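Side-chain contacts in MdbA protein (Corynebacterium diphtheriae, PDB 5C00), which is a thiol-disulfide oxidoreductase of the thioredoxin fold, related to DsbA, that probably forms disulfide bonds in exported proteins such as pilins and toxin: residues A59-G62 / E63-G67; M69-A72 / I73-G76; G92-N96 / S97-G101; G111-E114 / T115-N118; M124-Q127 / K128-Y131. All blocks are in the same frame, centred on the assembly; numbering follows the deposited sequence.

Interaction 1 (A59-G62 / E63-G67); sequences AELG and EVTDG
The carbonyl oxygen of Leu61 is the meeting point of this turn of helix 56-74, the helix that starts at the probable CxxC motif (Cys55, Cys58) in the thioredoxin fold. Thr65 N reaches Leu61 O at 2.8 Å, almost in line with the carbonyl bond, while Val64 N adds only a weak bond to the same oxygen. Thr65 OG1 stands between its own backbone N and carbonyl carbon (chi1 66°), which turns the hydroxyl back down the helix to lie 3.2 Å from Leu61 O. Trp202 NE1 approaches the same hydroxyl in a weak bond. The methyl branch of Thr65 meets the leucine side chain instead, CG2 resting 3.8 Å from Leu61 CD1 as the two side chains pass at a slant; Leu61 also packs on Pro186 and Ile199. One residue further on, Asp66 N bonds to Gly62 O at 2.8 Å. The Asp66 carboxylate takes its main partner from another helix, in a salt bridge from OD2 to Arg120. On the outer side, Glu63 CG lies 3.4 Å from Ala59 O, and the chain runs on extended, which keeps Glu63 OE2 6.4 Å from Glu60 OE1, two like charges that do not touch.

Interaction 2 (M69-A72 / I73-G76); sequences MTKA and IENG
Two bends in the Lys71 chain, at chi2 (-53°) and chi3 (108°), curl the ammonium group round to Glu74, whose own chain runs extended beyond CG. The two side chains lie next to each other and point the same way, and Lys71 NZ closes a salt bridge to Glu74 OE1 at 3.0 Å, meeting it on the syn side and 18° out of the carboxylate plane. The other oxygen, Glu74 OE2, is 3.7 Å from the methyl Thr70 CG2 and accepts a bond from Ser23 N, so the carboxylate is held from both of its oxygens. On the buried side Met69, a selenomethionine, runs alongside Ile73, with Met69 CG 3.7 Å from Ile73 CD1. A water links the last turn by donating to Lys71 O and, at 2.6 Å, to Asn75 OD1. The helix closes in a Schellman motif at Gly76, which has positive phi, and Gly76 N bonds to Ile73 O at 3.0 Å. This C-terminal end of helix 56-74, the helix of a beta-alpha-beta unit, packs Met69 and Ile73 against strand 78-85, Ala72 against helix 202-207, and Thr70 against Trp117 of helix 113-125.

Interaction 3 (G92-N96 / S97-G101); sequences GDDGN and STKAG
Asp94 and Lys99 pass each other at a slant, the carboxylate lying beside the end of the lysine chain. Lys99 is extended as far as CE and turns only at its last torsion (chi4 72°), which swings NZ back toward the loop that precedes the helix. There NZ forms a salt bridge with Asp94 OD1, at 3.1 Å a weak hydrogen bond, and lies 2.7 Å from the backbone Asp94 O. A water completes a ring, donating to Asp94 OD2 and accepting from Lys99 NZ at 2.9 Å. Because Asp94 OD1 is also salt-bridged to Lys162, the carboxylate sits between two positive charges, which would probably favour its ionised form. Lower on the lysine, CG lies against the loop, 3.5 Å from Gly95 O.

Gly95 occupies the N-cap position of helix 96-109. Its carbonyl oxygen receives the first regular bond of the helix, from Lys99 N at 2.9 Å and nearly straight (174°), and Ala100 N follows with a bond to Asn96 O. The amides of Ser97 and Thr98 in this first turn are taken up by the carboxylate of Asp89. Thr98 turns its methyl toward the loop, CG2 lying 3.4 Å from Asp93 O, while its hydroxyl bonds to Asn86. Ser97 OG reaches Asp52 and Ser54, near the probable CxxC motif.

The start of helix 96-109 is thus wedged between two other helices: Asp94 and Thr98 meet Arg166 and Phe165 of helix 162-180, and Asn96, Lys99 and Ala100 touch Phe139 of helix 136-145.

Interaction 4 (G111-E114 / T115-N118); sequences GDWE and TYWN
From CB, which lies 4.1 Å from Thr115 CB, Asp112 leads to a carboxyl carbon, CG, 3.3 Å from that same Thr115 CB. With CG anti to the backbone N (chi1 -179°), the carboxylate comes over the first turn, where the two oxygens divide the work. Asp112 OD1 accepts a straight but weak bond from Thr115 N at 3.3 Å. Asp112 OD2 accepts a hydrogen bond from Thr115 OG1 at 2.5 Å, the hydroxyl standing well above the carboxylate plane, 48° out of it. Asp112 is therefore the N-cap of helix 113-125, one of the helices inserted into the thioredoxin fold in DsbA-like proteins. On another side of the helix the rings of Trp113 and Tyr116 form an offset edge-to-face pair, their planes at 74°, with the edge of the indole at CE3 4.0 Å from Tyr116 CD2. Both rings also pack on Ile33 of strand 32-36 and Ala108 of helix 96-109. Glu114 O receives two donors, Asn118 N and the side-chain Asn118 ND2, the latter at 2.8 Å, and they come from opposite faces of the carbonyl plane. Glu114 OE2 and Asn118 OD1 bond to the backbone amides of Val22 and Glu20.

Interaction 5 (M124-Q127 / K128-Y131); sequences MKEQ and KNIY
The carboxylate of Glu126 and the amide of Asn129 meet with their planes 40° apart. Asn129 ND2 donates at 2.9 Å to Glu126 OE1; the oxygen lies in the amide plane of Asn129, and the donor approaches nearly along the C-O bond of the acid. The other amide group, that of Gln127, is met at its oxygen by a neighbouring lysine: Lys128 NZ reaches Gln127 OE1 at 2.8 Å, tilted 27° from the carbonyl plane. The Gln127 chain is fully extended (chi1 and chi2 both 180°), whereas Lys128 bends repeatedly to come alongside it. Nearer the backbone, Glu126 CB packs on Ile130 CD1 at 3.8 Å. Glu126 O accepts from both Asn129 N, at 2.8 Å, and Ile130 N, and Tyr131 N bonds to Gln127 O. A water bridges the break between the helices, donating to Lys125 O and accepting from Lys128 N at 2.8 Å. Glu126 is the first residue past helix 113-125 and also the N-cap of the short helix 127-130, so one residue separates the two helices. Gln127 NE2 donates to the carbonyl oxygen of Cys55, which places the turn beside the probable CxxC motif, consistent with a thioredoxin-type active site.

Along the chain the five contacts follow one another without interleaving, all within the one thioredoxin-fold chain. Interactions 1 and 2 are successive parts of helix 56-74, their centres 14 Å apart, while interactions 4 and 5 mark the start and the end of helix 113-125, about 19 Å between centres. Trp117 of interaction 4 joins the two helices, packing on Asp66 of interaction 1 and on Met69 and Thr70 of interaction 2. Near the probable CxxC motif, Ala59 of interaction 1 touches Met124 and Gln127 of interaction 5, whose Ile130 and Tyr131 meet Asn96 of interaction 3. Helix 113-125 and the turn after it thus pack against the helix that carries the probable redox site, and helix 96-109 meets that turn.

Interaction 1 (A59-G62 / E63-G67)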
# COMPACT_ATOMS: atom_id res chain seq x y z
N ALA A 59 2.69 4.26 -9.14
CA ALA A 59 4.10 4.45 -8.77
C ALA A 59 4.54 5.89 -9.05
O ALA A 59 5.20 6.53 -8.24
CB ALA A 59 4.94 3.48 -9.52
N GLU A 60 4.12 6.42 -10.18
CA GLU A 60 4.51 7.78 -10.53
C GLU A 60 3.93 8.82 -9.59
O GLU A 60 4.64 9.72 -9.17
CB GLU A 60 4.11 8.15 -11.95
CG GLU A 60 4.99 7.57 -13.00
CD GLU A 60 4.42 7.79 -14.38
OE1 GLU A 60 3.99 8.94 -14.66
OE2 GLU A 60 4.36 6.80 -15.15
N LEU A 61 2.63 8.71 -9.27
CA LEU A 61 2.05 9.59 -8.26
C LEU A 61 2.71 9.48 -6.87
O LEU A 61 2.98 10.50 -6.22
CB LEU A 61 0.54 9.37 -8.15
CG LEU A 61 -0.18 10.31 -7.20
CD1 LEU A 61 -0.14 11.73 -7.74
CD2 LEU A 61 -1.62 9.86 -7.04
N GLY A 62 2.99 8.27 -6.44
CA GLY A 62 3.68 8.03 -5.17
C GLY A 62 5.02 8.75 -5.05
O GLY A 62 5.39 9.27 -3.99
N GLU A 63 5.77 8.78 -6.15
CA GLU A 63 7.04 9.48 -6.18
C GLU A 63 6.85 10.94 -5.84
O GLU A 63 7.69 11.55 -5.19
CB GLU A 63 7.66 9.47 -7.59
CG GLU A 63 8.21 8.15 -8.06
CD GLU A 63 9.04 8.33 -9.33
OE1 GLU A 63 10.09 9.01 -9.23
OE2 GLU A 63 8.64 7.82 -10.41
N VAL A 64 5.77 11.52 -6.32
CA VAL A 64 5.49 12.93 -6.08
C VAL A 64 4.86 13.18 -4.71
O VAL A 64 5.19 14.14 -4.06
CB VAL A 64 4.59 13.50 -7.19
CG1 VAL A 64 4.15 14.92 -6.87
CG2 VAL A 64 5.33 13.45 -8.53
N THR A 65 3.92 12.36 -4.28
CA THR A 65 3.11 12.71 -3.13
C THR A 65 3.40 11.89 -1.86
O THR A 65 2.91 12.26 -0.78
CB THR A 65 1.60 12.65 -3.45
OG1 THR A 65 1.16 11.31 -3.73
CG2 THR A 65 1.29 13.53 -4.66
N ASP A 66 4.16 10.79 -1.96
CA ASP A 66 4.45 10.00 -0.74
C ASP A 66 5.14 10.82 0.36
O ASP A 66 4.81 10.72 1.54
CB ASP A 66 5.30 8.76 -1.04
CG ASP A 66 4.48 7.59 -1.54
OD1 ASP A 66 3.20 7.60 -1.54
OD2 ASP A 66 5.14 6.60 -1.93
N GLY A 67 6.10 11.64 -0.04
CA GLY A 67 6.82 12.46 0.90
C GLY A 67 5.93 13.43 1.65
O GLY A 67 5.87 13.40 2.88

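Interaction 2 (M69-A72 / I73-G76)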
# COMPACT_ATOMS: atom_id res chain seq x y z
N MSE A 69 2.73 13.37 1.82
CA MSE A 69 1.68 12.59 2.51
C MSE A 69 2.21 12.15 3.85
O MSE A 69 1.49 12.26 4.84
CB MSE A 69 1.23 11.38 1.68
CG MSE A 69 0.15 10.56 2.39
SE MSE A 69 -0.31 8.97 1.34
CE MSE A 69 1.29 8.00 1.83
N THR A 70 3.42 11.58 3.90
CA THR A 70 4.02 11.14 5.16
C THR A 70 4.06 12.28 6.19
O THR A 70 3.72 12.12 7.33
CB THR A 70 5.45 10.60 4.92
OG1 THR A 70 5.42 9.58 3.93
CG2 THR A 70 6.05 10.05 6.18
N LYS A 71 4.50 13.46 5.75
CA LYS A 71 4.57 14.60 6.67
C LYS A 71 3.22 15.00 7.22
O LYS A 71 3.09 15.31 8.40
CB LYS A 71 5.23 15.82 6.02
CG LYS A 71 6.65 15.57 5.54
CD LYS A 71 7.57 14.97 6.62
CE LYS A 71 7.93 13.51 6.39
NZ LYS A 71 9.01 12.93 7.26
N ALA A 72 2.20 14.97 6.38
CA ALA A 72 0.87 15.36 6.78
C ALA A 72 0.26 14.35 7.74
O ALA A 72 -0.48 14.71 8.66
CB ALA A 72 -0.01 15.53 5.54
N ILE A 73 0.56 13.08 7.50
CA ILE A 73 0.17 12.01 8.40
C ILE A 73 0.91 12.21 9.71
O ILE A 73 0.30 12.21 10.75
CB ILE A 73 0.47 10.59 7.85
CG1 ILE A 73 -0.32 10.28 6.57
CG2 ILE A 73 0.15 9.56 8.89
CD1 ILE A 73 0.23 9.07 5.82
N GLU A 74 2.23 12.41 9.68
CA GLU A 74 2.97 12.52 10.95
C GLU A 74 2.51 13.74 11.77
O GLU A 74 2.50 13.69 12.99
CB GLU A 74 4.49 12.52 10.71
CG GLU A 74 5.00 11.19 10.27
CD GLU A 74 6.44 11.22 9.76
OE1 GLU A 74 6.86 12.29 9.32
OE2 GLU A 74 7.13 10.15 9.75
N ASN A 75 2.09 14.82 11.08
CA ASN A 75 1.50 16.02 11.70
C ASN A 75 0.12 15.87 12.28
O ASN A 75 -0.38 16.77 12.98
CB ASN A 75 1.35 17.11 10.65
CG ASN A 75 2.64 17.73 10.29
OD1 ASN A 75 3.65 17.48 10.94
ND2 ASN A 75 2.62 18.57 9.25
N GLY A 76 -0.56 14.77 11.98
CA GLY A 76 -1.91 14.54 12.49
C GLY A 76 -3.02 15.22 11.69
O GLY A 76 -4.18 15.21 12.11
O HOH W 1 5.48 15.97 9.79

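Interaction 3 (G92-N96 / S97-G101)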
# COMPACT_ATOMS: atom_id res chain seq x y z
N GLY A 92 -8.22 -11.98 -12.61
CA GLY A 92 -7.59 -13.13 -11.97
C GLY A 92 -7.41 -12.82 -10.50
O GLY A 92 -7.49 -11.66 -10.09
N ASP A 93 -7.24 -13.85 -9.69
CA ASP A 93 -7.08 -13.66 -8.28
C ASP A 93 -5.67 -14.00 -7.78
O ASP A 93 -5.48 -14.10 -6.60
CB ASP A 93 -8.17 -14.42 -7.49
CG ASP A 93 -7.96 -15.89 -7.46
OD1 ASP A 93 -7.04 -16.37 -8.15
OD2 ASP A 93 -8.71 -16.59 -6.72
N ASP A 94 -4.69 -14.16 -8.66
CA ASP A 94 -3.33 -14.49 -8.18
C ASP A 94 -2.23 -14.02 -9.15
O ASP A 94 -1.24 -14.73 -9.35
CB ASP A 94 -3.23 -15.98 -7.88
CG ASP A 94 -2.04 -16.34 -7.02
OD1 ASP A 94 -1.39 -15.50 -6.41
OD2 ASP A 94 -1.75 -17.52 -6.91
N GLY A 95 -2.38 -12.83 -9.70
CA GLY A 95 -1.30 -12.24 -10.46
C GLY A 95 -0.44 -11.32 -9.65
O GLY A 95 -0.42 -11.35 -8.45
N ASN A 96 0.32 -10.49 -10.35
CA ASN A 96 1.29 -9.68 -9.68
C ASN A 96 0.60 -8.74 -8.69
O ASN A 96 1.12 -8.53 -7.65
CB ASN A 96 2.03 -8.84 -10.71
CG ASN A 96 3.15 -8.06 -10.09
OD1 ASN A 96 4.20 -8.62 -9.77
ND2 ASN A 96 2.93 -6.77 -9.86
N SER A 97 -0.54 -8.15 -9.05
CA SER A 97 -1.20 -7.19 -8.15
C SER A 97 -1.62 -7.88 -6.85
O SER A 97 -1.50 -7.32 -5.74
CB SER A 97 -2.44 -6.57 -8.86
OG SER A 97 -2.07 -5.84 -10.05
N THR A 98 -2.09 -9.10 -6.97
CA THR A 98 -2.46 -9.87 -5.76
C THR A 98 -1.25 -10.31 -4.96
O THR A 98 -1.26 -10.22 -3.74
CB THR A 98 -3.35 -11.08 -6.09
OG1 THR A 98 -4.52 -10.62 -6.75
CG2 THR A 98 -3.75 -11.82 -4.75
N LYS A 99 -0.24 -10.84 -5.63
CA LYS A 99 0.98 -11.26 -4.92
C LYS A 99 1.64 -10.12 -4.13
O LYS A 99 1.97 -10.25 -2.94
CB LYS A 99 1.96 -11.92 -5.89
CG LYS A 99 1.55 -13.30 -6.31
CD LYS A 99 2.55 -13.88 -7.31
CE LYS A 99 2.28 -15.37 -7.53
NZ LYS A 99 1.04 -15.60 -8.31
N ALA A 100 1.80 -8.97 -4.78
CA ALA A 100 2.41 -7.80 -4.16
C ALA A 100 1.50 -7.26 -3.06
O ALA A 100 1.94 -6.94 -1.95
CB ALA A 100 2.63 -6.74 -5.24
N GLY A 101 0.20 -7.14 -3.36
CA GLY A 101 -0.75 -6.56 -2.44
C GLY A 101 -0.93 -7.44 -1.22
O GLY A 101 -0.96 -6.94 -0.10
O HOH W 2 0.62 -18.50 -8.22

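Interaction 4 (G111-E114 / T115-N118)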
# COMPACT_ATOMS: atom_id res chain seq x y z
N GLY A 111 1.64 -5.14 12.21
CA GLY A 111 1.82 -3.87 12.90
C GLY A 111 3.23 -3.26 12.82
O GLY A 111 3.54 -2.35 13.57
N ASP A 112 4.09 -3.74 11.92
CA ASP A 112 5.44 -3.18 11.78
C ASP A 112 5.37 -2.10 10.68
O ASP A 112 5.57 -2.38 9.49
CB ASP A 112 6.45 -4.28 11.41
CG ASP A 112 7.86 -3.76 11.26
OD1 ASP A 112 8.11 -2.53 11.43
OD2 ASP A 112 8.73 -4.62 10.95
N TRP A 113 5.06 -0.89 11.09
CA TRP A 113 4.70 0.15 10.14
C TRP A 113 5.91 0.68 9.41
O TRP A 113 5.78 1.08 8.25
CB TRP A 113 3.88 1.27 10.81
CG TRP A 113 2.63 0.65 11.30
CD1 TRP A 113 2.32 0.30 12.57
CD2 TRP A 113 1.57 0.17 10.49
NE1 TRP A 113 1.10 -0.31 12.61
CE2 TRP A 113 0.65 -0.46 11.33
CE3 TRP A 113 1.35 0.16 9.10
CZ2 TRP A 113 -0.51 -1.02 10.85
CZ3 TRP A 113 0.23 -0.40 8.63
CH2 TRP A 113 -0.69 -1.01 9.51
N GLU A 114 7.08 0.67 10.03
CA GLU A 114 8.26 1.16 9.32
C GLU A 114 8.68 0.16 8.20
O GLU A 114 9.02 0.56 7.09
CB GLU A 114 9.39 1.47 10.27
CG GLU A 114 10.41 2.40 9.63
CD GLU A 114 11.35 2.99 10.66
OE1 GLU A 114 12.47 2.44 10.74
OE2 GLU A 114 10.96 3.96 11.38
N THR A 115 8.57 -1.13 8.46
CA THR A 115 8.78 -2.14 7.42
C THR A 115 7.73 -2.05 6.31
O THR A 115 8.05 -2.00 5.11
CB THR A 115 8.80 -3.56 8.08
OG1 THR A 115 9.90 -3.60 8.99
CG2 THR A 115 9.02 -4.62 7.06
N TYR A 116 6.46 -1.95 6.71
CA TYR A 116 5.37 -1.81 5.76
C TYR A 116 5.60 -0.63 4.83
O TYR A 116 5.56 -0.76 3.59
CB TYR A 116 4.04 -1.63 6.45
CG TYR A 116 2.97 -1.30 5.46
CD1 TYR A 116 2.47 -2.27 4.59
CD2 TYR A 116 2.55 -0.00 5.29
CE1 TYR A 116 1.54 -1.94 3.62
CE2 TYR A 116 1.65 0.33 4.30
CZ TYR A 116 1.17 -0.66 3.48
OH TYR A 116 0.26 -0.34 2.54
N TRP A 117 5.87 0.51 5.42
CA TRP A 117 6.05 1.69 4.57
C TRP A 117 7.17 1.53 3.54
O TRP A 117 7.03 1.86 2.35
CB TRP A 117 6.33 2.88 5.47
CG TRP A 117 6.63 4.05 4.69
CD1 TRP A 117 7.83 4.58 4.49
CD2 TRP A 117 5.70 4.81 3.94
NE1 TRP A 117 7.73 5.67 3.65
CE2 TRP A 117 6.42 5.84 3.32
CE3 TRP A 117 4.31 4.75 3.75
CZ2 TRP A 117 5.82 6.78 2.50
CZ3 TRP A 117 3.70 5.70 2.93
CH2 TRP A 117 4.47 6.70 2.33
N ASN A 118 8.31 1.04 4.01
CA ASN A 118 9.44 0.86 3.10
C ASN A 118 9.23 -0.25 2.08
O ASN A 118 9.72 -0.15 0.96
CB ASN A 118 10.71 0.63 3.91
CG ASN A 118 11.21 1.93 4.52
OD1 ASN A 118 11.74 2.80 3.82
ND2 ASN A 118 10.94 2.12 5.81

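Interaction 5 (M124-Q127 / K128-Y131)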
# COMPACT_ATOMS: atom_id res chain seq x y z
N MSE A 124 6.41 -0.47 -5.33
CA MSE A 124 6.08 0.55 -6.31
C MSE A 124 7.27 1.05 -7.11
O MSE A 124 7.16 1.18 -8.36
CB MSE A 124 5.40 1.74 -5.63
CG MSE A 124 4.04 1.30 -5.12
SE MSE A 124 2.72 1.07 -6.58
CE MSE A 124 1.16 0.76 -5.45
N LYS A 125 8.39 1.33 -6.47
CA LYS A 125 9.54 1.83 -7.19
C LYS A 125 10.05 0.82 -8.20
O LYS A 125 10.43 1.21 -9.29
CB LYS A 125 10.69 2.20 -6.25
CG LYS A 125 11.96 2.63 -6.99
CD LYS A 125 13.16 2.73 -6.08
CE LYS A 125 14.39 3.18 -6.87
NZ LYS A 125 15.20 4.03 -5.99
N GLU A 126 10.10 -0.46 -7.83
CA GLU A 126 10.63 -1.50 -8.72
C GLU A 126 9.59 -2.24 -9.57
O GLU A 126 9.87 -3.27 -10.20
CB GLU A 126 11.47 -2.44 -7.90
CG GLU A 126 12.67 -1.75 -7.24
CD GLU A 126 13.67 -1.14 -8.21
OE1 GLU A 126 13.53 -1.26 -9.47
OE2 GLU A 126 14.66 -0.53 -7.69
N GLN A 127 8.40 -1.71 -9.61
CA GLN A 127 7.28 -2.36 -10.23
C GLN A 127 7.62 -2.96 -11.56
O GLN A 127 7.30 -4.12 -11.85
CB GLN A 127 6.21 -1.28 -10.42
CG GLN A 127 4.97 -1.75 -11.05
CD GLN A 127 4.00 -0.59 -11.17
OE1 GLN A 127 3.86 -0.04 -12.24
NE2 GLN A 127 3.41 -0.15 -10.04
N LYS A 128 8.29 -2.18 -12.40
CA LYS A 128 8.62 -2.68 -13.75
C LYS A 128 9.57 -3.85 -13.80
O LYS A 128 9.49 -4.63 -14.73
CB LYS A 128 9.07 -1.52 -14.65
CG LYS A 128 7.90 -0.80 -15.32
CD LYS A 128 6.62 -0.71 -14.47
CE LYS A 128 5.33 -0.93 -15.27
NZ LYS A 128 4.25 -1.67 -14.51
N ASN A 129 10.44 -4.01 -12.81
CA ASN A 129 11.37 -5.15 -12.69
C ASN A 129 10.80 -6.37 -11.97
O ASN A 129 11.28 -7.49 -12.12
CB ASN A 129 12.64 -4.67 -11.96
CG ASN A 129 13.33 -3.59 -12.73
OD1 ASN A 129 13.58 -3.77 -13.92
ND2 ASN A 129 13.53 -2.41 -12.11
N ILE A 130 9.78 -6.16 -11.19
CA ILE A 130 9.15 -7.17 -10.40
C ILE A 130 8.09 -7.87 -11.24
O ILE A 130 7.92 -9.08 -11.17
CB ILE A 130 8.45 -6.50 -9.21
CG1 ILE A 130 9.47 -6.09 -8.18
CG2 ILE A 130 7.38 -7.40 -8.55
CD1 ILE A 130 8.89 -5.18 -7.11
N TYR A 131 7.37 -7.07 -12.00
CA TYR A 131 6.12 -7.48 -12.65
C TYR A 131 6.35 -8.73 -13.53
O TYR A 131 7.08 -8.69 -14.51
CB TYR A 131 5.57 -6.32 -13.49
CG TYR A 131 4.21 -6.65 -14.07
CD1 TYR A 131 3.08 -6.52 -13.30
CD2 TYR A 131 4.09 -7.15 -15.37
CE1 TYR A 131 1.82 -6.87 -13.79
CE2 TYR A 131 2.84 -7.50 -15.88
CZ TYR A 131 1.71 -7.37 -15.07
OH TYR A 131 0.47 -7.70 -15.55
O HOH W 3 9.49 0.27 -11.82